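Botulinum neurotoxin type C1 (PDB 3R4S) binds sialic acid at two sites of its receptor-binding region, consistent with ganglioside-dependent cell entry of a neurotoxin classed as a metalloendopeptidase. Local coordinates at residues Tyr265-Gln270 and Phe392-Asp397; Ile387-Phe392 and Arg400-Val405; Tyr339-Arg344 and Leu404-Lys409; Asn140-Asn145 and Asn280-Gly285; Asn256-Asn261 and Glu418-His423. One frame throughout, in Å; residues are numbered along the deposited sequence.

In the fold
Contacts 1, 2, 3 and 5 lie within the C-terminal, trefoil-type receptor-binding region, and contact 4 joins it to the N-terminal, concanavalin-like one. Contact 1 holds five residues of the pocket for SLB, one of the two bound sialic acids. Contact 2 adjoins it, with centres about 10 Å apart and Phe392 in common. Strand 401-409 passes from contact 2 into contact 3, whose centre is again about 10 Å away. The Ile341 side chain of contact 3 is about 13 Å from the second sugar, SIA. Contact 5 lies about 16 Å from contact 2, centre to centre, and packs on it through Tyr259 and Leu404. Contact 4 is about 26 Å from contact 1 between centres.

Contact 1. Residues Tyr265-Gln270 and Phe392-Asp397; sequences YANSRQ and FRLGGD. With SLB (N-acetyl-beta-neuraminic acid), chain C.
Leu394 forms the tight part of this contact. Its CG is anti to the carbonyl carbon, and both methyls press on the turn Asn267-Gln270. CD2 lies 3.7 Å from Gln270 CB, while CD1 is 4.0 Å from Asn267 CB. Nearby, Gln270 CG sits over one face of the Phe392 ring, offset toward its rim. Tyr403 and Val272 also pack against Leu394, so this part is buried.

The outer part is looser. Gly395 is exposed at the tip of a type I' turn, Leu394-Asp397. Its N donates to Ser268 OG over 2.8 Å, at an N-H...O angle of 160°. Asp397 OD1 accepts from Leu394 N and from Tyr403 OH.

Residues 265-270 also grip the sugar SLB. Ser268 N donates to SLB O7 over 3.0 Å, and Arg269 N to SLB O10 over 2.9 Å. Ala266 O accepts from SLB O4 at 2.8 Å, and that hydroxyl lies over a face of the Tyr265 ring. Ser268 thus uses its N for the sugar and its OG for Gly395 N. Strands 262-267 and 270-275 form a beta-hairpin with a two-residue type I' turn, whose tip is part of a sialic acid site and rests on the 394-397 turn.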
# COMPACT_ATOMS: atom_id res chain seq x y z
N TYR A 265 2.56 9.01 21.81
CA TYR A 265 2.83 8.86 23.23
C TYR A 265 1.73 9.54 24.03
O TYR A 265 0.75 10.01 23.46
CB TYR A 265 4.20 9.43 23.57
CG TYR A 265 4.75 8.94 24.89
CD1 TYR A 265 4.79 7.58 25.17
CD2 TYR A 265 5.21 9.82 25.84
CE1 TYR A 265 5.28 7.11 26.37
CE2 TYR A 265 5.70 9.37 27.05
CZ TYR A 265 5.74 8.01 27.31
OH TYR A 265 6.23 7.55 28.51
N ALA A 266 1.87 9.56 25.35
CA ALA A 266 0.85 10.23 26.17
C ALA A 266 1.42 10.80 27.45
O ALA A 266 2.38 10.30 28.02
CB ALA A 266 -0.33 9.30 26.45
N ASN A 267 0.77 11.87 27.91
CA ASN A 267 1.26 12.64 29.02
C ASN A 267 0.10 13.36 29.70
O ASN A 267 -0.47 14.29 29.14
CB ASN A 267 2.26 13.66 28.50
CG ASN A 267 3.32 13.97 29.49
OD1 ASN A 267 3.05 14.51 30.56
ND2 ASN A 267 4.56 13.63 29.14
N SER A 268 -0.24 12.90 30.90
CA SER A 268 -1.36 13.46 31.63
C SER A 268 -2.61 13.32 30.81
O SER A 268 -3.43 14.22 30.77
CB SER A 268 -1.14 14.93 31.98
OG SER A 268 -0.03 15.09 32.84
N ARG A 269 -2.74 12.17 30.14
CA ARG A 269 -3.93 11.85 29.36
C ARG A 269 -4.08 12.70 28.10
O ARG A 269 -5.12 12.65 27.43
CB ARG A 269 -5.19 11.93 30.21
CG ARG A 269 -5.28 10.83 31.24
CD ARG A 269 -6.55 10.99 32.05
NE ARG A 269 -6.70 9.90 33.01
CZ ARG A 269 -7.85 9.62 33.62
NH1 ARG A 269 -8.93 10.34 33.36
NH2 ARG A 269 -7.91 8.61 34.48
N GLN A 270 -3.06 13.49 27.79
CA GLN A 270 -2.99 14.18 26.51
C GLN A 270 -2.07 13.40 25.59
O GLN A 270 -0.90 13.17 25.92
CB GLN A 270 -2.47 15.60 26.67
CG GLN A 270 -2.30 16.34 25.34
CD GLN A 270 -3.55 16.26 24.47
OE1 GLN A 270 -3.50 15.80 23.32
NE2 GLN A 270 -4.67 16.68 25.02
N PHE A 392 0.58 23.43 26.39
CA PHE A 392 -0.07 22.72 27.49
C PHE A 392 0.82 22.75 28.73
O PHE A 392 2.02 23.02 28.66
CB PHE A 392 -0.28 21.24 27.16
CG PHE A 392 -1.23 20.97 26.02
CD1 PHE A 392 -2.57 20.67 26.26
CD2 PHE A 392 -0.78 20.96 24.71
CE1 PHE A 392 -3.44 20.39 25.21
CE2 PHE A 392 -1.64 20.68 23.66
CZ PHE A 392 -2.97 20.40 23.90
N ARG A 393 0.22 22.41 29.87
CA ARG A 393 0.97 22.06 31.07
C ARG A 393 0.69 20.59 31.31
O ARG A 393 -0.41 20.22 31.73
CB ARG A 393 0.50 22.87 32.28
CG ARG A 393 0.74 24.37 32.16
CD ARG A 393 0.37 25.10 33.47
NE ARG A 393 0.68 26.52 33.38
CZ ARG A 393 -0.18 27.45 32.98
NH1 ARG A 393 -1.41 27.12 32.64
NH2 ARG A 393 0.21 28.72 32.92
N LEU A 394 1.67 19.74 31.05
CA LEU A 394 1.51 18.31 31.25
C LEU A 394 2.59 17.79 32.19
O LEU A 394 3.66 18.38 32.30
CB LEU A 394 1.60 17.57 29.91
CG LEU A 394 0.73 18.06 28.74
CD1 LEU A 394 1.10 17.30 27.46
CD2 LEU A 394 -0.75 17.90 29.07
N GLY A 395 2.30 16.68 32.86
CA GLY A 395 3.30 15.99 33.65
C GLY A 395 4.10 16.83 34.64
O GLY A 395 5.33 16.73 34.70
N GLY A 396 3.42 17.65 35.43
CA GLY A 396 4.11 18.41 36.45
C GLY A 396 4.67 19.76 36.03
O GLY A 396 5.05 20.57 36.89
N ASP A 397 4.75 20.01 34.72
CA ASP A 397 5.07 21.33 34.19
C ASP A 397 4.39 22.42 35.02
O ASP A 397 3.18 22.37 35.25
CB ASP A 397 4.53 21.50 32.76
CG ASP A 397 5.31 20.73 31.70
OD1 ASP A 397 4.68 20.42 30.66
OD2 ASP A 397 6.53 20.48 31.89
C1 SLB C . 5.54 8.75 32.24
C2 SLB C . 4.14 8.23 32.09
C3 SLB C . 3.79 8.11 30.60
C4 SLB C . 2.33 7.72 30.41
C5 SLB C . 1.45 8.74 31.08
C6 SLB C . 1.82 8.84 32.57
C7 SLB C . 1.02 9.98 33.18
C8 SLB C . 1.14 9.97 34.72
C9 SLB C . 0.30 11.07 35.35
C10 SLB C . -0.96 8.84 30.63
C11 SLB C . -2.24 8.07 30.70
N5 SLB C . 0.11 8.17 31.06
O1A SLB C . 5.78 9.96 32.04
O1B SLB C . 6.43 7.92 32.52
O2 SLB C . 4.10 6.93 32.69
O4 SLB C . 2.01 7.68 29.01
O6 SLB C . 3.22 9.09 32.79
O7 SLB C . 1.55 11.20 32.63
O8 SLB C . 0.74 8.70 35.24
O9 SLB C . 1.06 12.29 35.32
O10 SLB C . -0.90 9.99 30.19

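Contact 2. Residues Ile387-Phe392 and Arg400-Val405; sequences IGTYRF and RHNYLV
Phe392 and Val405 meet tip to tip, with Phe392 CE2 3.6 Å from Val405 CG1. The other Val405 methyl, CG2, turns to Tyr390 and lies 3.8 Å from its CD2. Tyr403 crosses Phe392 obliquely, and its CD2 is 4.0 Å from Phe392 CB. The edge of the Tyr403 ring meets Phe392 O in its plane. These side chains share one face of an antiparallel hairpin, strands 387-392 and 401-405, whose axes lie at 145°. Pairs of backbone hydrogen bonds join Gly388 to Val405, Tyr390 to Tyr403 and Phe392 to His401.

The other face is more polar. The Arg391 chain bends at chi2 (-102°) and brings one face of its guanidinium against Asn402 CG, off-centre toward the rim; the two planes are 51° apart, so the groups are not stacked flat. Arg391 NH1 donates to Arg400 O over 2.9 Å; the acceptor is in the guanidinium plane, but the donor stands above the carbonyl plane. Arg400 NH1 returns a weak bond to Arg391 O. A water donates to both Thr389 O and Asn402 OD1. Further along, Leu404 CD1 is 3.8 Å from Ile387 CG1.

Asp331 forms a salt bridge with Arg391 NE and accepts from Asn402 ND2. Leu404 and Ile387 pack on Phe273 of strand 270-275, while Tyr390 and Phe392 face strand 338-345 at Ile338 and Ala340.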
# COMPACT_ATOMS: atom_id res chain seq x y z
N ILE A 387 -3.61 17.69 13.20
CA ILE A 387 -2.47 17.63 14.09
C ILE A 387 -1.84 19.02 14.13
O ILE A 387 -1.89 19.76 13.14
CB ILE A 387 -1.44 16.59 13.58
CG1 ILE A 387 -0.33 16.37 14.61
CG2 ILE A 387 -0.86 17.01 12.22
CD1 ILE A 387 0.56 15.17 14.28
N GLY A 388 -1.27 19.40 15.27
CA GLY A 388 -0.59 20.68 15.37
C GLY A 388 0.16 20.88 16.69
O GLY A 388 0.11 20.04 17.59
N THR A 389 0.84 22.02 16.79
CA THR A 389 1.65 22.32 17.96
C THR A 389 0.94 23.32 18.86
O THR A 389 0.67 24.44 18.44
CB THR A 389 3.01 22.89 17.54
OG1 THR A 389 3.72 21.89 16.80
CG2 THR A 389 3.84 23.30 18.76
N TYR A 390 0.61 22.91 20.08
CA TYR A 390 -0.11 23.77 21.01
C TYR A 390 0.51 23.78 22.41
O TYR A 390 1.31 22.91 22.76
CB TYR A 390 -1.59 23.38 21.06
CG TYR A 390 -2.26 23.47 19.71
CD1 TYR A 390 -2.88 24.63 19.29
CD2 TYR A 390 -2.25 22.38 18.84
CE1 TYR A 390 -3.48 24.72 18.05
CE2 TYR A 390 -2.85 22.45 17.58
CZ TYR A 390 -3.47 23.63 17.20
OH TYR A 390 -4.07 23.71 15.97
N ARG A 391 0.14 24.79 23.20
CA ARG A 391 0.73 24.98 24.53
C ARG A 391 -0.08 24.29 25.63
O ARG A 391 -1.27 24.54 25.77
CB ARG A 391 0.85 26.48 24.84
CG ARG A 391 1.92 27.20 24.04
CD ARG A 391 3.17 27.43 24.89
NE ARG A 391 4.25 27.99 24.10
CZ ARG A 391 5.53 28.03 24.47
NH1 ARG A 391 5.91 27.53 25.64
NH2 ARG A 391 6.43 28.57 23.65
N PHE A 392 0.58 23.43 26.39
CA PHE A 392 -0.07 22.72 27.49
C PHE A 392 0.82 22.75 28.73
O PHE A 392 2.02 23.02 28.66
CB PHE A 392 -0.28 21.24 27.16
CG PHE A 392 -1.23 20.97 26.02
CD1 PHE A 392 -2.57 20.67 26.26
CD2 PHE A 392 -0.78 20.96 24.71
CE1 PHE A 392 -3.44 20.39 25.21
CE2 PHE A 392 -1.64 20.68 23.66
CZ PHE A 392 -2.97 20.40 23.90
N ARG A 400 3.62 26.47 30.62
CA ARG A 400 3.11 25.85 29.40
C ARG A 400 4.25 25.57 28.43
O ARG A 400 5.14 26.40 28.24
CB ARG A 400 2.08 26.75 28.71
CG ARG A 400 0.75 26.85 29.44
CD ARG A 400 -0.32 27.49 28.56
NE ARG A 400 -1.62 27.42 29.23
CZ ARG A 400 -2.52 26.45 29.05
NH1 ARG A 400 -2.28 25.46 28.19
NH2 ARG A 400 -3.67 26.49 29.71
N HIS A 401 4.22 24.40 27.81
CA HIS A 401 5.19 24.06 26.78
C HIS A 401 4.49 23.63 25.49
O HIS A 401 3.33 23.24 25.50
CB HIS A 401 6.14 22.96 27.26
CG HIS A 401 6.94 23.34 28.45
ND1 HIS A 401 8.10 24.08 28.37
CD2 HIS A 401 6.74 23.11 29.78
CE1 HIS A 401 8.60 24.28 29.58
NE2 HIS A 401 7.79 23.69 30.45
N ASN A 402 5.22 23.72 24.37
CA ASN A 402 4.72 23.27 23.09
C ASN A 402 4.78 21.75 22.94
O ASN A 402 5.82 21.14 23.19
CB ASN A 402 5.51 23.93 21.96
CG ASN A 402 5.00 25.31 21.63
OD1 ASN A 402 3.81 25.60 21.78
ND2 ASN A 402 5.89 26.18 21.17
N TYR A 403 3.65 21.15 22.56
CA TYR A 403 3.60 19.73 22.22
C TYR A 403 2.91 19.56 20.88
O TYR A 403 2.01 20.32 20.53
CB TYR A 403 2.84 18.93 23.28
CG TYR A 403 3.46 18.95 24.66
CD1 TYR A 403 4.39 17.98 25.05
CD2 TYR A 403 3.12 19.93 25.58
CE1 TYR A 403 4.96 17.99 26.31
CE2 TYR A 403 3.68 19.96 26.85
CZ TYR A 403 4.60 18.99 27.21
OH TYR A 403 5.17 19.01 28.46
N LEU A 404 3.33 18.54 20.13
CA LEU A 404 2.66 18.16 18.89
C LEU A 404 1.57 17.17 19.26
O LEU A 404 1.87 16.09 19.78
CB LEU A 404 3.67 17.53 17.92
CG LEU A 404 3.19 17.17 16.50
CD1 LEU A 404 2.66 18.40 15.77
CD2 LEU A 404 4.33 16.55 15.72
N VAL A 405 0.31 17.53 19.01
CA VAL A 405 -0.83 16.77 19.52
C VAL A 405 -1.88 16.54 18.43
O VAL A 405 -1.99 17.35 17.51
CB VAL A 405 -1.50 17.52 20.69
CG1 VAL A 405 -0.50 17.75 21.81
CG2 VAL A 405 -2.09 18.86 20.22
O HOH W 1 2.26 26.77 19.76

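Contact 3. Residues Tyr339-Arg344 and Leu404-Lys409; sequences YAIGLR and LVPTVK
Ile341 has the most surface buried here. Its CG1 is anti to the carbonyl carbon and points the chain across strand 404-409. CG1 lies 3.7 Å from Val408 CG2, and the two side chains cross at about a right angle. Ile341 CD1 reaches Thr407 O at 3.7 Å. Ile341 CB also lies 3.9 Å from Pro406 CG.

Val408 is next. Its CG2 is anti to the carbonyl carbon and so takes the contact with Ile341. Its backbone forms a hydrogen-bonded antiparallel pair with Tyr339. Val408 N donates to Tyr339 O over 2.8 Å, and Tyr339 N donates to Val408 O over 2.9 Å. Both bonds lie in the carbonyl plane.

Tyr339 presents the edge of its ring to Val408 O. It also packs on Met323 of strand 317-323, the neighbour of strand 338-345 in the sheet.

Ala340 and Thr407 form the next, non-hydrogen-bonded pair, and their side chains diverge; the strand axes lie at 124°. Ile341 N still bonds to Pro406 O, nearly straight at 176°, though it stands 40° above the carbonyl plane. The contact combines three backbone hydrogen bonds with buried apolar side chains; no side chain gives a hydrogen bond or charge pair across it.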
# COMPACT_ATOMS: atom_id res chain seq x y z
N TYR A 339 -9.82 21.58 18.98
CA TYR A 339 -9.88 20.84 20.24
C TYR A 339 -8.87 19.71 20.26
O TYR A 339 -8.66 19.04 19.25
CB TYR A 339 -11.27 20.24 20.46
CG TYR A 339 -12.37 21.26 20.41
CD1 TYR A 339 -12.86 21.84 21.57
CD2 TYR A 339 -12.90 21.67 19.19
CE1 TYR A 339 -13.87 22.78 21.53
CE2 TYR A 339 -13.91 22.61 19.14
CZ TYR A 339 -14.39 23.16 20.31
OH TYR A 339 -15.39 24.10 20.26
N ALA A 340 -8.23 19.51 21.40
CA ALA A 340 -7.27 18.43 21.54
C ALA A 340 -7.99 17.09 21.57
O ALA A 340 -9.11 16.99 22.09
CB ALA A 340 -6.42 18.62 22.82
N ILE A 341 -7.36 16.06 21.01
CA ILE A 341 -7.78 14.69 21.25
C ILE A 341 -6.93 14.12 22.38
O ILE A 341 -5.70 14.16 22.33
CB ILE A 341 -7.64 13.80 19.99
CG1 ILE A 341 -8.59 14.31 18.89
CG2 ILE A 341 -7.93 12.35 20.34
CD1 ILE A 341 -8.41 13.62 17.53
N GLY A 342 -7.59 13.63 23.42
CA GLY A 342 -6.86 13.08 24.54
C GLY A 342 -7.41 11.72 24.91
O GLY A 342 -8.07 11.07 24.08
N LEU A 343 -7.14 11.28 26.13
CA LEU A 343 -7.55 9.95 26.57
C LEU A 343 -8.41 10.01 27.83
O LEU A 343 -8.09 10.72 28.78
CB LEU A 343 -6.33 9.06 26.81
CG LEU A 343 -5.37 8.91 25.63
CD1 LEU A 343 -3.99 8.50 26.12
CD2 LEU A 343 -5.90 7.90 24.63
N ARG A 344 -9.50 9.25 27.82
CA ARG A 344 -10.39 9.17 28.97
C ARG A 344 -10.71 7.72 29.29
O ARG A 344 -10.73 6.86 28.41
CB ARG A 344 -11.69 9.93 28.70
CG ARG A 344 -12.49 9.34 27.56
CD ARG A 344 -13.87 9.96 27.46
NE ARG A 344 -14.69 9.66 28.63
CZ ARG A 344 -15.95 10.04 28.77
NH1 ARG A 344 -16.55 10.75 27.82
NH2 ARG A 344 -16.62 9.72 29.87
N LEU A 404 3.33 18.54 20.13
CA LEU A 404 2.66 18.16 18.89
C LEU A 404 1.57 17.17 19.26
O LEU A 404 1.87 16.09 19.78
CB LEU A 404 3.67 17.53 17.92
CG LEU A 404 3.19 17.17 16.50
CD1 LEU A 404 2.66 18.40 15.77
CD2 LEU A 404 4.33 16.55 15.72
N VAL A 405 0.31 17.53 19.01
CA VAL A 405 -0.83 16.77 19.52
C VAL A 405 -1.88 16.54 18.43
O VAL A 405 -1.99 17.35 17.51
CB VAL A 405 -1.50 17.52 20.69
CG1 VAL A 405 -0.50 17.75 21.81
CG2 VAL A 405 -2.09 18.86 20.22
N PRO A 406 -2.64 15.44 18.53
CA PRO A 406 -3.75 15.27 17.59
C PRO A 406 -4.88 16.21 17.97
O PRO A 406 -5.09 16.51 19.16
CB PRO A 406 -4.17 13.81 17.80
CG PRO A 406 -3.86 13.53 19.23
CD PRO A 406 -2.60 14.35 19.53
N THR A 407 -5.60 16.71 16.97
CA THR A 407 -6.69 17.65 17.21
C THR A 407 -7.91 17.33 16.37
O THR A 407 -7.84 16.56 15.40
CB THR A 407 -6.29 19.09 16.83
OG1 THR A 407 -5.97 19.14 15.43
CG2 THR A 407 -5.08 19.57 17.65
N VAL A 408 -9.03 17.95 16.75
CA VAL A 408 -10.21 18.04 15.91
C VAL A 408 -10.43 19.51 15.58
O VAL A 408 -10.42 20.36 16.47
CB VAL A 408 -11.47 17.51 16.61
CG1 VAL A 408 -12.72 17.74 15.74
CG2 VAL A 408 -11.31 16.02 16.97
N LYS A 409 -10.57 19.81 14.29
CA LYS A 409 -10.96 21.13 13.83
C LYS A 409 -12.45 21.09 13.51
O LYS A 409 -12.87 20.36 12.61
CB LYS A 409 -10.17 21.49 12.57
CG LYS A 409 -10.66 22.74 11.83
CD LYS A 409 -10.69 23.94 12.76
CE LYS A 409 -10.81 25.25 11.98
NZ LYS A 409 -12.08 25.32 11.21

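Contact 4. Residues Asn140-Asn145 and Asn280-Gly285; sequences NAPGYN and NDFNEG
Apolar packing comes first. The Pro142 ring meets the Phe282 ring obliquely, with Pro142 CG 3.5 Å from Phe282 CE2. Pro142 CB lies a little farther off, 3.9 Å from the same CE2. The Phe282 CG is anti to the carbonyl carbon (chi1 -72°), which brings the CE2 side of the ring to the proline. Tyr241 meets this ring edge-to-face. Ala141 CB adds a looser van der Waals touch, 4.0 Å from Asn280 OD1.

A CA-H...O contact is the second kind. Pro142 CA lies 3.3 Å from Asn280 O, with an angle of 146° at the hydrogen. That oxygen also accepts a hydrogen bond from Lys88 NZ.

No conventional hydrogen bond crosses between the two loops; within the first, Asn140-Gly143 is a type I beta turn, closed by Gly143 N to Asn140 O at 3.0 Å. Asn145 OD1 accepts from Trp89 N, which ties the loop to its own domain.

The contact joins a loop of the concanavalin-like N-terminal region to one of the trefoil-type C-terminal region. Their touch rests on van der Waals packing and one weakly polar C-H contact, with Lys88 adding a polar link alongside.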
# COMPACT_ATOMS: atom_id res chain seq x y z
N ASN A 140 10.32 6.60 3.19
CA ASN A 140 10.20 5.16 3.30
C ASN A 140 11.42 4.48 3.91
O ASN A 140 11.90 3.49 3.37
CB ASN A 140 9.94 4.55 1.91
CG ASN A 140 8.56 4.88 1.38
OD1 ASN A 140 7.56 4.29 1.80
ND2 ASN A 140 8.49 5.84 0.45
N ALA A 141 11.90 5.00 5.04
CA ALA A 141 13.05 4.40 5.73
C ALA A 141 12.79 2.98 6.23
O ALA A 141 13.70 2.14 6.24
CB ALA A 141 13.51 5.30 6.89
N PRO A 142 11.55 2.69 6.67
CA PRO A 142 11.21 1.32 7.06
C PRO A 142 11.07 0.39 5.86
O PRO A 142 10.81 -0.80 6.04
CB PRO A 142 9.84 1.48 7.74
CG PRO A 142 9.66 2.96 7.95
CD PRO A 142 10.44 3.63 6.89
N GLY A 143 11.23 0.91 4.64
CA GLY A 143 11.09 0.12 3.42
C GLY A 143 9.76 0.37 2.72
O GLY A 143 8.77 0.71 3.38
N TYR A 144 9.72 0.22 1.40
CA TYR A 144 8.47 0.42 0.67
C TYR A 144 7.70 -0.89 0.66
O TYR A 144 7.66 -1.60 -0.34
CB TYR A 144 8.73 0.93 -0.76
CG TYR A 144 7.51 1.49 -1.49
CD1 TYR A 144 7.12 2.81 -1.33
CD2 TYR A 144 6.76 0.68 -2.34
CE1 TYR A 144 6.01 3.32 -2.00
CE2 TYR A 144 5.65 1.18 -3.02
CZ TYR A 144 5.28 2.50 -2.84
OH TYR A 144 4.17 2.99 -3.51
N ASN A 145 7.12 -1.23 1.81
CA ASN A 145 6.56 -2.56 2.01
C ASN A 145 5.08 -2.67 1.71
O ASN A 145 4.38 -3.51 2.28
CB ASN A 145 6.83 -2.99 3.45
CG ASN A 145 8.26 -2.72 3.86
OD1 ASN A 145 9.20 -2.94 3.09
ND2 ASN A 145 8.44 -2.24 5.09
N ASN A 280 14.11 3.19 10.97
CA ASN A 280 13.98 2.09 10.03
C ASN A 280 12.86 1.14 10.40
O ASN A 280 12.64 0.14 9.73
CB ASN A 280 15.29 1.32 9.93
CG ASN A 280 16.45 2.19 9.48
OD1 ASN A 280 16.29 3.08 8.64
ND2 ASN A 280 17.63 1.94 10.05
N ASP A 281 12.15 1.44 11.49
CA ASP A 281 11.04 0.60 11.90
C ASP A 281 9.85 1.42 12.39
O ASP A 281 9.95 2.62 12.61
CB ASP A 281 11.48 -0.34 13.03
CG ASP A 281 12.66 -1.21 12.65
OD1 ASP A 281 12.43 -2.37 12.25
OD2 ASP A 281 13.82 -0.73 12.76
N PHE A 282 8.71 0.75 12.52
CA PHE A 282 7.58 1.28 13.26
C PHE A 282 7.46 0.40 14.49
O PHE A 282 6.84 -0.66 14.44
CB PHE A 282 6.29 1.22 12.44
CG PHE A 282 6.24 2.21 11.31
CD1 PHE A 282 6.04 3.56 11.56
CD2 PHE A 282 6.37 1.79 9.99
CE1 PHE A 282 5.99 4.47 10.52
CE2 PHE A 282 6.31 2.70 8.95
CZ PHE A 282 6.12 4.04 9.22
N ASN A 283 8.06 0.82 15.59
CA ASN A 283 8.07 -0.03 16.77
C ASN A 283 8.21 0.74 18.08
O ASN A 283 8.78 0.24 19.05
CB ASN A 283 9.17 -1.09 16.64
CG ASN A 283 10.57 -0.50 16.66
OD1 ASN A 283 10.76 0.70 16.86
ND2 ASN A 283 11.57 -1.36 16.44
N GLU A 284 7.69 1.96 18.10
CA GLU A 284 7.80 2.81 19.28
C GLU A 284 6.45 3.37 19.68
O GLU A 284 5.58 3.61 18.84
CB GLU A 284 8.77 3.96 19.02
CG GLU A 284 10.19 3.51 18.72
CD GLU A 284 11.07 4.65 18.24
OE1 GLU A 284 11.48 5.50 19.06
OE2 GLU A 284 11.37 4.70 17.03
N GLY A 285 6.26 3.57 20.98
CA GLY A 285 5.08 4.25 21.46
C GLY A 285 3.85 3.37 21.59
O GLY A 285 3.92 2.15 21.49

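Contact 5. Residues Asn256-Asn261 and Glu418-His423; sequences NIDYLN and ESTSTH
Two hydrogen bonds cross between the loops, and both end on backbone carbonyls of 418-423. Ile257 N donates to His423 O over 2.9 Å, almost straight and in the carbonyl plane. Asn256 ND2 donates to Ser421 O over 2.9 Å at 177°; the acceptor is in the amide plane, but the donor stands above the carbonyl plane. The Asn256 CG is anti to the backbone N (chi1 -170°), which carries the amide across. Its OD1 turns back to accept from Asp258 N at 3.0 Å, an Asx turn.

The loops leave and enter strands 251-256 and 424-428, antiparallel neighbours in the trefoil-type domain. Residues 420-422 form a short 3-10 segment. Ser419 O accepts both Thr422 N and Thr422 OG1, the latter at 2.7 Å and also hydrogen-bonded to Gln370 NE2. Thr420 O takes His423 N. Ser421 OG is hydrogen-bonded to Ser419 OG and to Ser386 OG. Ile257 CG1 packs 3.5 Å from His423 CB, and Ile257 CG2 lies 3.7 Å from Thr420 CG2.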
# COMPACT_ATOMS: atom_id res chain seq x y z
N ASN A 256 0.45 10.13 11.49
CA ASN A 256 0.01 11.21 10.64
C ASN A 256 0.95 11.28 9.46
O ASN A 256 2.17 11.27 9.63
CB ASN A 256 0.03 12.53 11.40
CG ASN A 256 -0.65 13.64 10.65
OD1 ASN A 256 -0.04 14.30 9.82
ND2 ASN A 256 -1.93 13.83 10.91
N ILE A 257 0.39 11.33 8.25
CA ILE A 257 1.19 11.32 7.02
C ILE A 257 2.21 12.47 6.98
O ILE A 257 3.30 12.32 6.43
CB ILE A 257 0.29 11.33 5.76
CG1 ILE A 257 -0.57 10.06 5.71
CG2 ILE A 257 1.13 11.44 4.48
CD1 ILE A 257 0.20 8.77 5.93
N ASP A 258 1.86 13.60 7.57
CA ASP A 258 2.78 14.74 7.66
C ASP A 258 3.89 14.54 8.70
O ASP A 258 4.83 15.32 8.75
CB ASP A 258 2.02 16.03 7.99
CG ASP A 258 1.49 16.72 6.75
OD1 ASP A 258 1.80 16.25 5.63
OD2 ASP A 258 0.77 17.74 6.88
N TYR A 259 3.78 13.50 9.52
CA TYR A 259 4.73 13.29 10.61
C TYR A 259 5.07 11.82 10.81
O TYR A 259 4.89 11.28 11.91
CB TYR A 259 4.16 13.86 11.91
CG TYR A 259 4.12 15.37 11.92
CD1 TYR A 259 5.24 16.11 12.31
CD2 TYR A 259 2.99 16.06 11.53
CE1 TYR A 259 5.22 17.50 12.33
CE2 TYR A 259 2.95 17.46 11.54
CZ TYR A 259 4.07 18.17 11.95
OH TYR A 259 4.06 19.55 11.95
N LEU A 260 5.57 11.18 9.76
CA LEU A 260 5.83 9.75 9.79
C LEU A 260 6.97 9.43 10.74
O LEU A 260 7.06 8.31 11.24
CB LEU A 260 6.16 9.23 8.38
CG LEU A 260 4.98 9.31 7.40
CD1 LEU A 260 5.37 8.83 6.02
CD2 LEU A 260 3.81 8.50 7.92
N ASN A 261 7.84 10.41 10.99
CA ASN A 261 8.95 10.21 11.92
C ASN A 261 8.56 10.41 13.38
O ASN A 261 9.42 10.47 14.26
CB ASN A 261 10.14 11.10 11.56
CG ASN A 261 9.87 12.58 11.83
OD1 ASN A 261 8.73 12.99 12.01
ND2 ASN A 261 10.93 13.38 11.84
N GLU A 418 -8.37 19.26 2.05
CA GLU A 418 -7.29 18.94 1.12
C GLU A 418 -5.94 18.91 1.83
O GLU A 418 -4.90 18.69 1.19
CB GLU A 418 -7.25 19.96 -0.03
CG GLU A 418 -8.53 20.02 -0.87
CD GLU A 418 -8.89 18.67 -1.46
OE1 GLU A 418 -8.10 18.12 -2.27
OE2 GLU A 418 -9.97 18.14 -1.12
N SER A 419 -5.92 19.13 3.14
CA SER A 419 -4.65 19.13 3.87
C SER A 419 -4.14 17.72 4.15
O SER A 419 -4.88 16.89 4.67
CB SER A 419 -4.77 19.89 5.18
OG SER A 419 -3.59 19.72 5.97
N THR A 420 -2.88 17.47 3.82
CA THR A 420 -2.23 16.21 4.17
C THR A 420 -2.15 16.02 5.70
O THR A 420 -2.03 14.90 6.20
CB THR A 420 -0.82 16.13 3.55
OG1 THR A 420 -0.93 16.03 2.12
CG2 THR A 420 -0.09 14.89 4.05
N SER A 421 -2.25 17.12 6.44
CA SER A 421 -2.23 17.04 7.90
C SER A 421 -3.42 16.25 8.45
O SER A 421 -3.44 15.89 9.63
CB SER A 421 -2.21 18.45 8.51
OG SER A 421 -3.53 18.99 8.55
N THR A 422 -4.41 15.97 7.59
CA THR A 422 -5.62 15.26 8.03
C THR A 422 -5.59 13.80 7.59
O THR A 422 -6.59 13.08 7.73
CB THR A 422 -6.91 15.89 7.47
OG1 THR A 422 -6.96 15.75 6.04
CG2 THR A 422 -7.01 17.36 7.85
N HIS A 423 -4.45 13.37 7.06
CA HIS A 423 -4.30 12.01 6.57
C HIS A 423 -3.64 11.13 7.62
O HIS A 423 -2.54 11.42 8.08
CB HIS A 423 -3.47 11.98 5.27
CG HIS A 423 -4.11 12.70 4.12
ND1 HIS A 423 -3.64 12.61 2.82
CD2 HIS A 423 -5.19 13.52 4.06
CE1 HIS A 423 -4.39 13.33 2.03
NE2 HIS A 423 -5.35 13.91 2.75